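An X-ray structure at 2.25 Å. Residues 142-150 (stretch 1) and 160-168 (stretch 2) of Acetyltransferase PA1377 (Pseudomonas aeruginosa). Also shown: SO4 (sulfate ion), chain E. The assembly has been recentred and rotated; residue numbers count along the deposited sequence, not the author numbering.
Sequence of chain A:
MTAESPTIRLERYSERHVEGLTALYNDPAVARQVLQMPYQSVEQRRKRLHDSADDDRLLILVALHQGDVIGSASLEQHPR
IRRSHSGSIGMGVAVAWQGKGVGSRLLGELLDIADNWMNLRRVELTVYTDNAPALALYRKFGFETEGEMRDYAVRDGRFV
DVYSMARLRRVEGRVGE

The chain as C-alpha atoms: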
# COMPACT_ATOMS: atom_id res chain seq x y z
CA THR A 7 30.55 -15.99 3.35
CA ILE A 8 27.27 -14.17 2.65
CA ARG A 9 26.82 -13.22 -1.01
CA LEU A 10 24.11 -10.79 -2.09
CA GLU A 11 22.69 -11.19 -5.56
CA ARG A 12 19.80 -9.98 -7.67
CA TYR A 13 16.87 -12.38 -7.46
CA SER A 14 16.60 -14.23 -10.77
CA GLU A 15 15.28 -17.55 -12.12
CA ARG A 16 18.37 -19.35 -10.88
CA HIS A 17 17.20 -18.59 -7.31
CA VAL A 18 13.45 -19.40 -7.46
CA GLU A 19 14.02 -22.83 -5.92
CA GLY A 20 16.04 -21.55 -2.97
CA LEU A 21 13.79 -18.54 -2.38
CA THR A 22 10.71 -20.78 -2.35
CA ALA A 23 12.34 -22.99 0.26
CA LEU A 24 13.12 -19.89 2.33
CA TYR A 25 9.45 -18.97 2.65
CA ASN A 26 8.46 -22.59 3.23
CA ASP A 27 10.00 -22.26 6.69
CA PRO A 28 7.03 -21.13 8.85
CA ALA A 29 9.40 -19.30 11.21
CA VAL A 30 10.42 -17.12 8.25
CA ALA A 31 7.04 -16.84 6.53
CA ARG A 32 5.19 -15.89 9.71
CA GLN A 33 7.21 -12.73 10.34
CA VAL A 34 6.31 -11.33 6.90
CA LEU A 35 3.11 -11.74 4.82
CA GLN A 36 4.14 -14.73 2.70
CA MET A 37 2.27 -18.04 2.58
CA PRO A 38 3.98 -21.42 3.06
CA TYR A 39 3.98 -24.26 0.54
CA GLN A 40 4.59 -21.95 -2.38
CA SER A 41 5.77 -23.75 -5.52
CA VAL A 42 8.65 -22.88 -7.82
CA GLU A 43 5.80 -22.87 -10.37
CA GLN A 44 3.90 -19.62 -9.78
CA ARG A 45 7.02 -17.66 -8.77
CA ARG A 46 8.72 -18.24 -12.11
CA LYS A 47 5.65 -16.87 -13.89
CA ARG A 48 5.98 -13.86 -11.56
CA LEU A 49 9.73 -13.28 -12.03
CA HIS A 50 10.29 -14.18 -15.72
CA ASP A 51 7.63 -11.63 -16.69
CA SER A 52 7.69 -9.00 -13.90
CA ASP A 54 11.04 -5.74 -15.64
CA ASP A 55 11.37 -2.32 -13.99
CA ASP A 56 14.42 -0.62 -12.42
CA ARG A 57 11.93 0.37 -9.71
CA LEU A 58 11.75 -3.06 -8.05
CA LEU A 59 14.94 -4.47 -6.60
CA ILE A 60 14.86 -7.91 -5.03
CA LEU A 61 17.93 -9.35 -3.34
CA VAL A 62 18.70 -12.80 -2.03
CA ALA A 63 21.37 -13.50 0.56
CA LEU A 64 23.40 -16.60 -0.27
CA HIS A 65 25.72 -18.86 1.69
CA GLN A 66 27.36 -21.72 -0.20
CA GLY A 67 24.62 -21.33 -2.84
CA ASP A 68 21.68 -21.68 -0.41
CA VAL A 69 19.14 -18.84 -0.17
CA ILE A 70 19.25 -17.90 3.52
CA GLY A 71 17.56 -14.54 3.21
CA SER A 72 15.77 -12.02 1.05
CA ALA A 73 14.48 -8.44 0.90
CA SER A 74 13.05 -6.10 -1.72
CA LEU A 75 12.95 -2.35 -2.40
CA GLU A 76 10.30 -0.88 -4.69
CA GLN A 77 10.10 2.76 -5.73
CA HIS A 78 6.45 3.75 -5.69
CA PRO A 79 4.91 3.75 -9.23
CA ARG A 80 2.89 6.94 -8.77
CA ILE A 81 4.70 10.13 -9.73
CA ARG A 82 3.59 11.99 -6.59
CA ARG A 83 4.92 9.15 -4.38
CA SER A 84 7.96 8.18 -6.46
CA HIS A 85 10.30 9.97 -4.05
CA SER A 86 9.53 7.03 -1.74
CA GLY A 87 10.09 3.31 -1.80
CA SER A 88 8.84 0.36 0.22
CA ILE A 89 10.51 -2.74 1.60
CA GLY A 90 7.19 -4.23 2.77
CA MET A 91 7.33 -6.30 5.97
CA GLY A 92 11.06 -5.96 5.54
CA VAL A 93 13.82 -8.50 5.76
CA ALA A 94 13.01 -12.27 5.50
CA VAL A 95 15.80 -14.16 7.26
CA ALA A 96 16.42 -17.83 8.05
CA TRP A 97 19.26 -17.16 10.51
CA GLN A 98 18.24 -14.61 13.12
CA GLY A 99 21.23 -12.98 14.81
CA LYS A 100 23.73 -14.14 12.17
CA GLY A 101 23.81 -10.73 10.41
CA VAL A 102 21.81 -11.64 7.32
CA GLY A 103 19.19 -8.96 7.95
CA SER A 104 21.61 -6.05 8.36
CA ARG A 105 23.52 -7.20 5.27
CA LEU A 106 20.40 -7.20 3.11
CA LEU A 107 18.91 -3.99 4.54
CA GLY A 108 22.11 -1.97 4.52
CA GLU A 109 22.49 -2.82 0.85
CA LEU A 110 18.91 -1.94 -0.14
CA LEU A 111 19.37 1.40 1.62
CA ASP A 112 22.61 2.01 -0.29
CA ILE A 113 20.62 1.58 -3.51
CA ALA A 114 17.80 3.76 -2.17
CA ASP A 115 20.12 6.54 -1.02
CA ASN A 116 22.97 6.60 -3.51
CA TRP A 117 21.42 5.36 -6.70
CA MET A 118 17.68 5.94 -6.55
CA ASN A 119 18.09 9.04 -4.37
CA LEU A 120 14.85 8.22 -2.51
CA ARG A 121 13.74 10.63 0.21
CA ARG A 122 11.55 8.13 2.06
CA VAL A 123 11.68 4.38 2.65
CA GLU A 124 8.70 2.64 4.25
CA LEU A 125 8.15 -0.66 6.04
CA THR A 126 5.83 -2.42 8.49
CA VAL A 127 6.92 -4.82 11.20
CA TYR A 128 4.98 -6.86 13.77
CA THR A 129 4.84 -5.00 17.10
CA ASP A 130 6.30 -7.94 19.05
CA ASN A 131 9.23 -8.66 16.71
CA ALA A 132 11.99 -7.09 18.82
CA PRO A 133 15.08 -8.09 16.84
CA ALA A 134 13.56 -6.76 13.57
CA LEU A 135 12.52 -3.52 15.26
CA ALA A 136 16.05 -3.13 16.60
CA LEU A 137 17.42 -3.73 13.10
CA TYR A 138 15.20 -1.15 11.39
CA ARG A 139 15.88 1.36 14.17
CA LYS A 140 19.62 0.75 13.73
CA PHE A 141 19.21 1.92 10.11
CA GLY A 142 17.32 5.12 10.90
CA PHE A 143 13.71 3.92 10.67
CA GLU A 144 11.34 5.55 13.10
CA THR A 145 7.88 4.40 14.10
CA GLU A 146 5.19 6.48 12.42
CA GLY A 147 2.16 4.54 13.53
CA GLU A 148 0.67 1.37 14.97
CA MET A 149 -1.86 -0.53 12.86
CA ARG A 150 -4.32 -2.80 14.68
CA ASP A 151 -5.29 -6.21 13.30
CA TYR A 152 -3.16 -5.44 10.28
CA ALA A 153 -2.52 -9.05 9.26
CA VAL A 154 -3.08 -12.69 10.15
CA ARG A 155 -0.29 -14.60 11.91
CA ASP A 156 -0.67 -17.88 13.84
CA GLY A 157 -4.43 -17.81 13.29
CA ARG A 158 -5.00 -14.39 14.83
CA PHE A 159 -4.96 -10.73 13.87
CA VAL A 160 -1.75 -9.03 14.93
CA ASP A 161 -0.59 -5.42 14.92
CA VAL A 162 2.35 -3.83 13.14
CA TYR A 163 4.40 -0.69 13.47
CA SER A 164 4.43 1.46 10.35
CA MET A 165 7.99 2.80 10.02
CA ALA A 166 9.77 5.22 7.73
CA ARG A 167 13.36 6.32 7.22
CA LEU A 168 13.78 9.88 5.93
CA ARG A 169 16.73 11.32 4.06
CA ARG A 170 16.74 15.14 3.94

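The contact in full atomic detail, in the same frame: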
# COMPACT_ATOMS: atom_id res chain seq x y z
N GLY A 142 18.02 3.85 10.99
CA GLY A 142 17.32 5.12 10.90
C GLY A 142 15.81 5.11 10.76
O GLY A 142 15.21 6.18 10.62
N PHE A 143 15.17 3.95 10.79
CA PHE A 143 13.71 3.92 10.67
C PHE A 143 13.09 4.33 12.00
O PHE A 143 13.55 3.95 13.07
CB PHE A 143 13.19 2.53 10.30
CG PHE A 143 13.44 2.14 8.88
CD1 PHE A 143 14.67 1.63 8.49
CD2 PHE A 143 12.43 2.27 7.92
CE1 PHE A 143 14.91 1.25 7.17
CE2 PHE A 143 12.66 1.90 6.59
CZ PHE A 143 13.91 1.38 6.21
N GLU A 144 12.03 5.12 11.91
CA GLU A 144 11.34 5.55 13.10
C GLU A 144 9.90 5.12 12.97
O GLU A 144 9.37 5.06 11.86
CB GLU A 144 11.39 7.06 13.24
CG GLU A 144 12.76 7.63 13.49
CD GLU A 144 12.72 9.15 13.60
OE1 GLU A 144 12.10 9.67 14.55
OE2 GLU A 144 13.31 9.81 12.71
N THR A 145 9.27 4.81 14.10
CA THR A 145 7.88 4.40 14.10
C THR A 145 6.99 5.59 13.80
O THR A 145 7.11 6.64 14.43
CB THR A 145 7.47 3.82 15.47
OG1 THR A 145 8.23 2.63 15.73
CG2 THR A 145 5.98 3.49 15.49
N GLU A 146 6.10 5.43 12.82
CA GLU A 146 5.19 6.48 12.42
C GLU A 146 3.77 6.17 12.83
O GLU A 146 2.92 7.06 12.88
CB GLU A 146 5.26 6.69 10.91
CG GLU A 146 6.45 7.51 10.46
CD GLU A 146 6.36 7.91 9.01
OE1 GLU A 146 7.00 8.92 8.63
OE2 GLU A 146 5.66 7.22 8.24
N GLY A 147 3.50 4.91 13.13
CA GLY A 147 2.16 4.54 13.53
C GLY A 147 2.06 3.09 13.91
O GLY A 147 2.97 2.31 13.64
N GLU A 148 0.95 2.73 14.54
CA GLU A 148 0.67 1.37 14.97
C GLU A 148 -0.68 0.98 14.37
O GLU A 148 -1.70 1.61 14.64
CB GLU A 148 0.61 1.29 16.49
CG GLU A 148 0.37 -0.11 17.03
CD GLU A 148 0.66 -0.23 18.51
OE1 GLU A 148 0.57 -1.36 19.04
OE2 GLU A 148 0.97 0.81 19.14
N MET A 149 -0.66 -0.07 13.55
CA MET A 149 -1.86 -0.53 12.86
C MET A 149 -2.43 -1.82 13.44
O MET A 149 -1.82 -2.88 13.35
CB MET A 149 -1.52 -0.67 11.38
CG MET A 149 -0.61 0.46 10.93
SD MET A 149 -0.67 0.80 9.19
CE MET A 149 0.73 -0.11 8.61
N ARG A 150 -3.62 -1.70 14.02
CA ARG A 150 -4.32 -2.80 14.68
C ARG A 150 -4.97 -3.84 13.78
O ARG A 150 -5.69 -3.49 12.85
CB ARG A 150 -5.39 -2.21 15.60
CG ARG A 150 -4.87 -1.13 16.53
CD ARG A 150 -4.17 -1.72 17.77
NE ARG A 150 -3.27 -0.75 18.41
N VAL A 160 -2.83 -9.64 14.19
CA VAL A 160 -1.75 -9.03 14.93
C VAL A 160 -1.54 -7.60 14.47
O VAL A 160 -2.01 -7.21 13.40
CB VAL A 160 -0.44 -9.84 14.75
CG1 VAL A 160 -0.62 -11.26 15.29
CG2 VAL A 160 -0.07 -9.88 13.28
N ASP A 161 -0.85 -6.81 15.27
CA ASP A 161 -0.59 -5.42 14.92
C ASP A 161 0.81 -5.25 14.35
O ASP A 161 1.65 -6.14 14.47
CB ASP A 161 -0.73 -4.51 16.16
CG ASP A 161 -2.00 -4.79 16.96
OD1 ASP A 161 -3.06 -5.05 16.35
OD2 ASP A 161 -1.94 -4.74 18.21
N VAL A 162 1.04 -4.13 13.70
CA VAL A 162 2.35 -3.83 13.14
C VAL A 162 2.66 -2.38 13.40
O VAL A 162 1.78 -1.57 13.66
CB VAL A 162 2.44 -4.04 11.59
CG1 VAL A 162 2.02 -5.45 11.22
CG2 VAL A 162 1.59 -2.99 10.87
N TYR A 163 3.95 -2.06 13.34
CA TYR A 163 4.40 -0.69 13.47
C TYR A 163 4.68 -0.26 12.03
O TYR A 163 5.30 -1.00 11.26
CB TYR A 163 5.69 -0.61 14.29
CG TYR A 163 5.47 -0.72 15.78
CD1 TYR A 163 6.26 -1.56 16.56
CD2 TYR A 163 4.48 0.02 16.40
CE1 TYR A 163 6.05 -1.66 17.94
CE2 TYR A 163 4.27 -0.07 17.78
CZ TYR A 163 5.05 -0.91 18.54
OH TYR A 163 4.82 -1.01 19.89
N SER A 164 4.19 0.91 11.67
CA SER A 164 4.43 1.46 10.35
C SER A 164 5.66 2.34 10.54
O SER A 164 5.60 3.30 11.30
CB SER A 164 3.24 2.30 9.91
OG SER A 164 3.41 2.73 8.58
N MET A 165 6.77 2.02 9.88
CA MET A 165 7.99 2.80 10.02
C MET A 165 8.46 3.45 8.73
O MET A 165 8.14 3.01 7.64
CB MET A 165 9.10 1.94 10.59
CG MET A 165 8.77 1.29 11.93
SD MET A 165 10.12 0.27 12.50
CE MET A 165 11.05 1.46 13.45
N ALA A 166 9.24 4.51 8.88
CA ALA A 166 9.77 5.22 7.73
C ALA A 166 11.15 5.76 8.08
O ALA A 166 11.42 6.11 9.22
CB ALA A 166 8.84 6.36 7.35
N ARG A 167 12.02 5.79 7.07
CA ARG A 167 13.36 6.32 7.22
C ARG A 167 13.46 7.48 6.24
O ARG A 167 13.32 7.29 5.04
CB ARG A 167 14.38 5.24 6.89
CG ARG A 167 15.81 5.71 6.79
CD ARG A 167 16.66 4.49 6.46
NE ARG A 167 18.09 4.73 6.25
CZ ARG A 167 18.64 5.21 5.15
NH1 ARG A 167 17.90 5.56 4.10
NH2 ARG A 167 19.96 5.30 5.08
N LEU A 168 13.68 8.68 6.76
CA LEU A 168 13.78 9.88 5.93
C LEU A 168 15.22 10.33 5.69
O LEU A 168 16.10 10.22 6.54
CB LEU A 168 12.98 11.04 6.54
CG LEU A 168 11.45 10.91 6.54
CD1 LEU A 168 10.87 12.01 7.38
CD2 LEU A 168 10.92 10.99 5.12
S SO4 E . 10.95 4.77 17.36
O1 SO4 E . 10.75 3.48 16.67
O2 SO4 E . 10.54 5.88 16.47
O3 SO4 E . 10.14 4.81 18.60
O4 SO4 E . 12.38 4.88 17.65
O HOH W 1 14.56 8.85 9.58
O HOH W 2 11.88 9.14 9.98
O HOH W 3 5.17 4.48 7.96

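Residues 144-149 and 160-168 of the acetyltransferase PA1377 run as antiparallel neighbours in a sheet, their N-to-C directions 140° apart and their axes approaching to 4.4 Å. Backbone hydrogen bonds come in reciprocal pairs: Glu144 N to Ala166 O (2.9 Å) with Ala166 N to Glu144 O (3.0 Å), and Met149 N to Val162 O (2.9 Å) with Val162 N to Met149 O (3.1 Å). Between them the register slips by one residue, a beta bulge. Here Ser164 O accepts from two successive amides, strongly from Glu146 N (2.7 Å) and weakly from Gly147 N (3.2 Å, bent to 135°), while Ser164 N donates to Gly147 O (2.7 Å). Glu146, the extra residue, has phi/psi of -109/-18, far from extended, which lets both amides reach the same carbonyl. Beyond the strand pairing, a water bridges Gly142 O (2.9 Å) and Leu168 N (3.0 Å), continuing the link between the chains.

The side chains of Thr145, Glu148, Tyr163 and Met165 share one face of the sheet; those of Glu144, Met149, Val162, Ser164 and Ala166 lie on the other. Arg167 CB sits over the Phe143 ring, 3.6 Å from its centroid and only 7° off the normal, a CH-pi contact made by the aliphatic base of the arginine. Met149 CE packs against Val162 CG2 (3.8 Å) and Ser164 CB (3.7 Å). At the bulge, Glu146 CD lies 3.4 Å from Ala166 CB, and a water joins Glu146 OE2 (2.8 Å) to Ser164 OG (2.6 Å). The Tyr163 ring meets Glu148 edge-on, CE2 being 3.7 Å from Glu148 OE2. A sulfate, probably from the crystallisation liquor, accepts hydrogen bonds from Thr145 N to its O2 (2.9 Å) and from Thr145 OG1 to its O1 (2.8 Å).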